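Local coordinates for protein bacterial regulatory proteins, TetR family (Nitrosomonas europaea, PDB 3NI7) that is a TetR-family transcriptional regulator that probably binds DNA through an N-terminal helix-turn-helix, at the interface of chains A and B. Residues are numbered along the deposited sequence; one frame, centred on the assembly and turned at random. Chains: chain A/B, Bacterial regulatory proteins, TetR family.

All three contacts belong to one two-fold symmetric interface between identical chains; they involve mainly helix 149-164, helix 115-135 of chain A (115-134 in chain B) and, in contact 1, helix 172-187. The C-alpha centres of contacts 2 and 3 lie about 8 Å apart, and the two share A:Glu149; contact 1 sits about 12 Å from contact 2 and about 15 Å from contact 3. The bond from Ser150 of one chain to Glu149 of the other appears in contacts 2 and 3 with the chains exchanged, whereas contact 1 is a more apolar flank. TetR dimers usually pair through C-terminal helices, so this assembly is plausibly functional.

Contact 1: the interface of chains A and B. Residues chain A 158, 181, 184; chain B 118-119, 121-122.
A:Met184 and B:Ile119 meet where helix 172-187 of one TetR-family subunit packs on helix 115-134 of the other, in the helical C-terminal region through which such regulators commonly dimerise. Both methionines on the chain A side are selenomethionines. The A:Met184 methyl CE lies 3.6 Å from the branch carbon CB of B:Ile119, and its selenium SE lies 3.8 Å from the CG2 methyl, with the two side chains crossing at a slant. A bend at chi3 (-25°) curls CE back toward its own CB and the A:His181 ring, and the same methyl sits over the centre of that ring, 4.1 Å above its plane. The imidazole turns an edge to the chain B helix: NE2 of A:His181 is 3.5 Å from B:Gln118 CB, CD2 is 3.9 Å from B:Ile119 CA, and the backbone carbon C of B:Gln118 lies in the ring plane. The side chain of B:Gln118 is modelled only to CB, so its polar end cannot be placed. An alanine in place of B:Ile119 would keep CB but probably open a gap beside A:Met184 SE and CB, where the CG2 and CD1 methyls had packed. Further along, from helix 149-164, A:Met158 is stretched out past CG (chi2 -170°), which carries SE across to 3.9 Å from B:Val122 CG2. B:Ala121 flanks this pair more loosely, its CB 4.4 Å from A:Met158 CE.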
loop_
_atom_site.group_PDB
_atom_site.type_symbol
_atom_site.label_atom_id
_atom_site.label_comp_id
_atom_site.label_asym_id
_atom_site.label_seq_id
_atom_site.Cartn_x
_atom_site.Cartn_y
_atom_site.Cartn_z
HETATM N N MSE A 158 -0.586 4.554 2.278
HETATM C CA MSE A 158 -0.377 4.217 3.691
HETATM C C MSE A 158 -1.425 4.843 4.581
HETATM O O MSE A 158 -2.010 4.181 5.448
HETATM C CB MSE A 158 0.946 4.708 4.169
HETATM C CG MSE A 158 2.048 3.699 4.205
HETATM SE SE MSE A 158 3.530 4.681 5.215
HETATM C CE MSE A 158 4.790 3.150 5.459
ATOM N N HIS A 181 3.394 13.231 7.457
ATOM C CA HIS A 181 4.145 12.664 6.355
ATOM C C HIS A 181 4.207 13.625 5.173
ATOM O O HIS A 181 5.213 13.685 4.461
ATOM C CB HIS A 181 3.573 11.319 5.953
ATOM C CG HIS A 181 3.870 10.243 6.937
ATOM N ND1 HIS A 181 3.161 10.086 8.109
ATOM C CD2 HIS A 181 4.830 9.290 6.949
ATOM C CE1 HIS A 181 3.663 9.073 8.797
ATOM N NE2 HIS A 181 4.687 8.579 8.124
HETATM N N MSE A 184 6.786 16.388 6.446
HETATM C CA MSE A 184 8.166 15.893 6.511
HETATM C C MSE A 184 8.684 15.757 5.087
HETATM O O MSE A 184 9.712 16.327 4.733
HETATM C CB MSE A 184 8.269 14.554 7.276
HETATM C CG MSE A 184 8.667 14.691 8.774
HETATM SE SE MSE A 184 8.243 13.159 9.997
HETATM C CE MSE A 184 6.743 12.445 8.949
ATOM N N GLN B 118 8.040 4.860 10.238
ATOM C CA GLN B 118 7.212 5.074 9.043
ATOM C C GLN B 118 7.762 6.102 8.070
ATOM O O GLN B 118 7.908 5.824 6.911
ATOM C CB GLN B 118 5.775 5.468 9.422
ATOM N N ILE B 119 8.121 7.279 8.517
ATOM C CA ILE B 119 8.552 8.259 7.545
ATOM C C ILE B 119 9.768 7.776 6.754
ATOM O O ILE B 119 9.881 8.028 5.585
ATOM C CB ILE B 119 8.802 9.616 8.195
ATOM C CG1 ILE B 119 9.830 10.396 7.397
ATOM C CG2 ILE B 119 9.206 9.456 9.646
ATOM C CD1 ILE B 119 9.295 10.810 6.030
ATOM N N ALA B 121 10.627 4.779 5.871
ATOM C CA ALA B 121 10.219 3.830 4.796
ATOM C C ALA B 121 9.643 4.463 3.530
ATOM O O ALA B 121 9.983 4.094 2.404
ATOM C CB ALA B 121 9.174 2.902 5.302
ATOM N N VAL B 122 8.767 5.425 3.711
ATOM C CA VAL B 122 8.270 6.138 2.578
ATOM C C VAL B 122 9.429 6.469 1.621
ATOM O O VAL B 122 9.350 6.212 0.416
ATOM C CB VAL B 122 7.539 7.404 3.017
ATOM C CG1 VAL B 122 7.309 8.320 1.890
ATOM C CG2 VAL B 122 6.258 7.046 3.688
#

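Contact 2: the interface of chains A and B. Residues chain A 148-151; chain B 126, 129-130, 149.
A:Ser150 and B:Glu149 join the starts of two copies of helix 149-164 near the two-fold axis of the two-chain assembly, plausibly the TetR-type dimer. In the close part of the contact, the hydroxyl OG of A:Ser150 donates to the carboxylate oxygen OE2 of B:Glu149 over 2.7 Å, arriving nearly along the C-O axis. B:Glu149 OE2 also accepts from B:Gln130 NE2 at 3.0 Å, but this amide approaches from above the carboxylate plane, 44° out of it. Two donors from different chains therefore hold OE2, and B:Gln130, which itself touches chain A, probably helps position the acid; it is straight at chi2 (174°), which brings NE2 to the carboxylate. The amide of B:Gln130 also makes a weak bond to A:Ser150 OG. A:Thr151 OG1 and B:Ser126 OG share a hydrogen bond of 3.0 Å, in which either hydroxyl may be the donor. A:Glu149 CB and B:Glu149 CB pack at 3.6 Å, their side chains slanting past each other with the carboxylate planes 41° apart. The acids diverge from there: the OE1 atoms of A:Glu149 and B:Glu149 are 4.7 Å apart, and this proximity of like charges may raise the tendency of either to take up a proton. The looser side is formed by A:Glu148, whose OE1 stops 3.7 Å from B:Glu149 OE1, the two carboxylates nearly coplanar but without a bond between them.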
loop_
_atom_site.group_PDB
_atom_site.type_symbol
_atom_site.label_atom_id
_atom_site.label_comp_id
_atom_site.label_asym_id
_atom_site.label_seq_id
_atom_site.Cartn_x
_atom_site.Cartn_y
_atom_site.Cartn_z
ATOM N N GLU A 148 7.351 13.991 -5.198
ATOM C CA GLU A 148 7.557 12.967 -6.181
ATOM C C GLU A 148 6.270 12.081 -6.160
ATOM O O GLU A 148 5.661 11.813 -5.078
ATOM C CB GLU A 148 8.833 12.157 -5.943
ATOM C CG GLU A 148 10.091 12.933 -6.207
ATOM C CD GLU A 148 10.165 13.531 -7.609
ATOM O OE1 GLU A 148 9.895 12.819 -8.644
ATOM O OE2 GLU A 148 10.528 14.737 -7.671
ATOM N N GLU A 149 5.870 11.685 -7.382
ATOM C CA GLU A 149 4.708 10.863 -7.597
ATOM C C GLU A 149 4.688 9.652 -6.682
ATOM O O GLU A 149 3.656 9.356 -6.102
ATOM C CB GLU A 149 4.651 10.369 -9.050
ATOM C CG GLU A 149 3.755 11.167 -10.053
ATOM C CD GLU A 149 3.365 10.326 -11.282
ATOM O OE1 GLU A 149 3.957 10.495 -12.392
ATOM O OE2 GLU A 149 2.464 9.464 -11.139
ATOM N N SER A 150 5.798 8.928 -6.562
ATOM C CA SER A 150 5.836 7.759 -5.649
ATOM C C SER A 150 5.698 8.107 -4.166
ATOM O O SER A 150 5.127 7.354 -3.383
ATOM C CB SER A 150 7.082 6.927 -5.848
ATOM O OG SER A 150 8.142 7.759 -6.220
ATOM N N THR A 151 6.215 9.248 -3.772
ATOM C CA THR A 151 6.185 9.582 -2.372
ATOM C C THR A 151 4.737 9.783 -2.064
ATOM O O THR A 151 4.124 9.083 -1.225
ATOM C CB THR A 151 6.981 10.853 -2.078
ATOM O OG1 THR A 151 8.367 10.609 -2.341
ATOM C CG2 THR A 151 6.801 11.274 -0.664
ATOM N N SER B 126 10.426 5.199 -2.321
ATOM C CA SER B 126 10.555 6.019 -3.510
ATOM C C SER B 126 11.869 5.763 -4.209
ATOM O O SER B 126 11.897 5.576 -5.428
ATOM C CB SER B 126 10.404 7.479 -3.218
ATOM O OG SER B 126 9.137 7.748 -2.693
ATOM N N VAL B 129 11.682 2.301 -5.928
ATOM C CA VAL B 129 10.833 2.349 -7.101
ATOM C C VAL B 129 11.509 3.120 -8.234
ATOM O O VAL B 129 11.483 2.726 -9.362
ATOM C CB VAL B 129 9.465 2.962 -6.736
ATOM C CG1 VAL B 129 8.757 3.478 -7.975
ATOM C CG2 VAL B 129 8.603 1.925 -5.992
ATOM N N GLN B 130 12.171 4.206 -7.917
ATOM C CA GLN B 130 12.735 5.006 -8.978
ATOM C C GLN B 130 13.934 4.303 -9.551
ATOM O O GLN B 130 14.184 4.336 -10.760
ATOM C CB GLN B 130 13.054 6.386 -8.441
ATOM C CG GLN B 130 11.763 7.082 -8.143
ATOM C CD GLN B 130 11.909 8.381 -7.494
ATOM O OE1 GLN B 130 13.015 8.802 -7.129
ATOM N NE2 GLN B 130 10.789 9.063 -7.327
ATOM N N GLU B 149 5.010 6.433 -12.616
ATOM C CA GLU B 149 5.580 6.212 -11.303
ATOM C C GLU B 149 4.561 5.628 -10.316
ATOM O O GLU B 149 4.813 4.613 -9.686
ATOM C CB GLU B 149 6.120 7.522 -10.753
ATOM C CG GLU B 149 7.633 7.801 -10.956
ATOM C CD GLU B 149 8.114 8.880 -10.015
ATOM O OE1 GLU B 149 8.258 10.033 -10.450
ATOM O OE2 GLU B 149 8.278 8.579 -8.826
#

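Contact 3: the interface of chains A and B. Residues chain A 125-126, 129-130, 149, 153; chain B 150, 153-154.
Carboxylate oxygen OE2 of A:Glu149 is gripped from both chains of the two-chain assembly, plausibly the TetR-type dimer. B:Ser150 OG donates to A:Glu149 OE2 over 2.8 Å, almost in line with the CD-OE2 bond, while A:Gln130 NE2 reaches A:Glu149 OE2 at 2.9 Å from above the carboxylate plane. The A:Gln130 bond is fairly straight, 163° at the hydrogen, and OE2 lies close to the amide plane, which should help fix the rotation of the carboxylate. Weak bonds from A:Gln130 NE2 and with A:Ser126 OG also reach the B:Ser150 hydroxyl. One helical turn on, A:Thr153 turns its hydroxyl back onto its own helix: with OG1 anti to the carbonyl carbon (chi1 -64°), it donates to A:Glu149 O over 2.8 Å. This leaves its methyl pointing across the interface, where A:Thr153 CG2 meets B:Thr153 CG2 tip to tip at 4.0 Å. B:Thr154 uses the same device, its OG1 donating to B:Ser150 O over 2.6 Å from above the carbonyl plane. Its side chain and that of A:Val125 reach toward each other, and it crosses A:Thr153 at about a right angle, with A:Thr153 CG2 lying 3.6 Å from B:Thr154 OG1.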
loop_
_atom_site.group_PDB
_atom_site.type_symbol
_atom_site.label_atom_id
_atom_site.label_comp_id
_atom_site.label_asym_id
_atom_site.label_seq_id
_atom_site.Cartn_x
_atom_site.Cartn_y
_atom_site.Cartn_z
ATOM N N VAL A 125 -6.188 4.364 -8.497
ATOM C CA VAL A 125 -5.183 4.987 -7.663
ATOM C C VAL A 125 -4.370 6.027 -8.435
ATOM O O VAL A 125 -4.239 7.153 -7.981
ATOM C CB VAL A 125 -4.246 3.923 -7.079
ATOM C CG1 VAL A 125 -2.956 4.530 -6.612
ATOM C CG2 VAL A 125 -4.929 3.186 -5.937
ATOM N N SER A 126 -3.828 5.657 -9.594
ATOM C CA SER A 126 -2.964 6.561 -10.337
ATOM C C SER A 126 -3.706 7.818 -10.712
ATOM O O SER A 126 -3.253 8.908 -10.424
ATOM C CB SER A 126 -2.395 5.916 -11.590
ATOM O OG SER A 126 -1.595 4.815 -11.242
ATOM N N VAL A 129 -4.262 9.921 -7.571
ATOM C CA VAL A 129 -3.042 10.528 -7.149
ATOM C C VAL A 129 -2.649 11.638 -8.085
ATOM O O VAL A 129 -2.147 12.678 -7.640
ATOM C CB VAL A 129 -1.919 9.469 -7.037
ATOM C CG1 VAL A 129 -0.485 10.098 -7.146
ATOM C CG2 VAL A 129 -2.100 8.688 -5.713
ATOM N N GLN A 130 -2.814 11.436 -9.381
ATOM C CA GLN A 130 -2.299 12.440 -10.320
ATOM C C GLN A 130 -3.236 13.614 -10.388
ATOM O O GLN A 130 -2.825 14.747 -10.635
ATOM C CB GLN A 130 -2.098 11.836 -11.668
ATOM C CG GLN A 130 -0.965 10.852 -11.645
ATOM C CD GLN A 130 -0.844 10.109 -12.904
ATOM O OE1 GLN A 130 -1.692 10.239 -13.790
ATOM N NE2 GLN A 130 0.220 9.325 -13.022
ATOM N N GLU A 149 5.870 11.685 -7.382
ATOM C CA GLU A 149 4.708 10.863 -7.597
ATOM C C GLU A 149 4.688 9.652 -6.682
ATOM O O GLU A 149 3.656 9.356 -6.102
ATOM C CB GLU A 149 4.651 10.369 -9.050
ATOM C CG GLU A 149 3.755 11.167 -10.053
ATOM C CD GLU A 149 3.365 10.326 -11.282
ATOM O OE1 GLU A 149 3.957 10.495 -12.392
ATOM O OE2 GLU A 149 2.464 9.464 -11.139
ATOM N N THR A 153 2.244 8.839 -3.660
ATOM C CA THR A 153 1.455 7.628 -3.775
ATOM C C THR A 153 1.619 6.823 -2.521
ATOM O O THR A 153 0.630 6.354 -1.942
ATOM C CB THR A 153 1.842 6.721 -4.989
ATOM O OG1 THR A 153 1.585 7.426 -6.209
ATOM C CG2 THR A 153 1.001 5.478 -4.988
ATOM N N SER B 150 3.404 6.259 -10.200
ATOM C CA SER B 150 2.362 5.766 -9.282
ATOM C C SER B 150 1.917 4.352 -9.546
ATOM O O SER B 150 1.745 3.580 -8.593
ATOM C CB SER B 150 1.127 6.652 -9.285
ATOM O OG SER B 150 0.872 7.182 -10.557
ATOM N N THR B 153 4.446 2.107 -8.494
ATOM C CA THR B 153 4.536 2.143 -7.029
ATOM C C THR B 153 3.407 1.289 -6.502
ATOM O O THR B 153 3.607 0.393 -5.656
ATOM C CB THR B 153 4.388 3.566 -6.426
ATOM O OG1 THR B 153 5.423 4.388 -6.922
ATOM C CG2 THR B 153 4.460 3.511 -4.969
ATOM N N THR B 154 2.219 1.577 -7.019
ATOM C CA THR B 154 1.049 0.917 -6.535
ATOM C C THR B 154 1.247 -0.560 -6.687
ATOM O O THR B 154 0.878 -1.328 -5.798
ATOM C CB THR B 154 -0.160 1.388 -7.274
ATOM O OG1 THR B 154 -0.267 2.801 -7.076
ATOM C CG2 THR B 154 -1.397 0.715 -6.739
#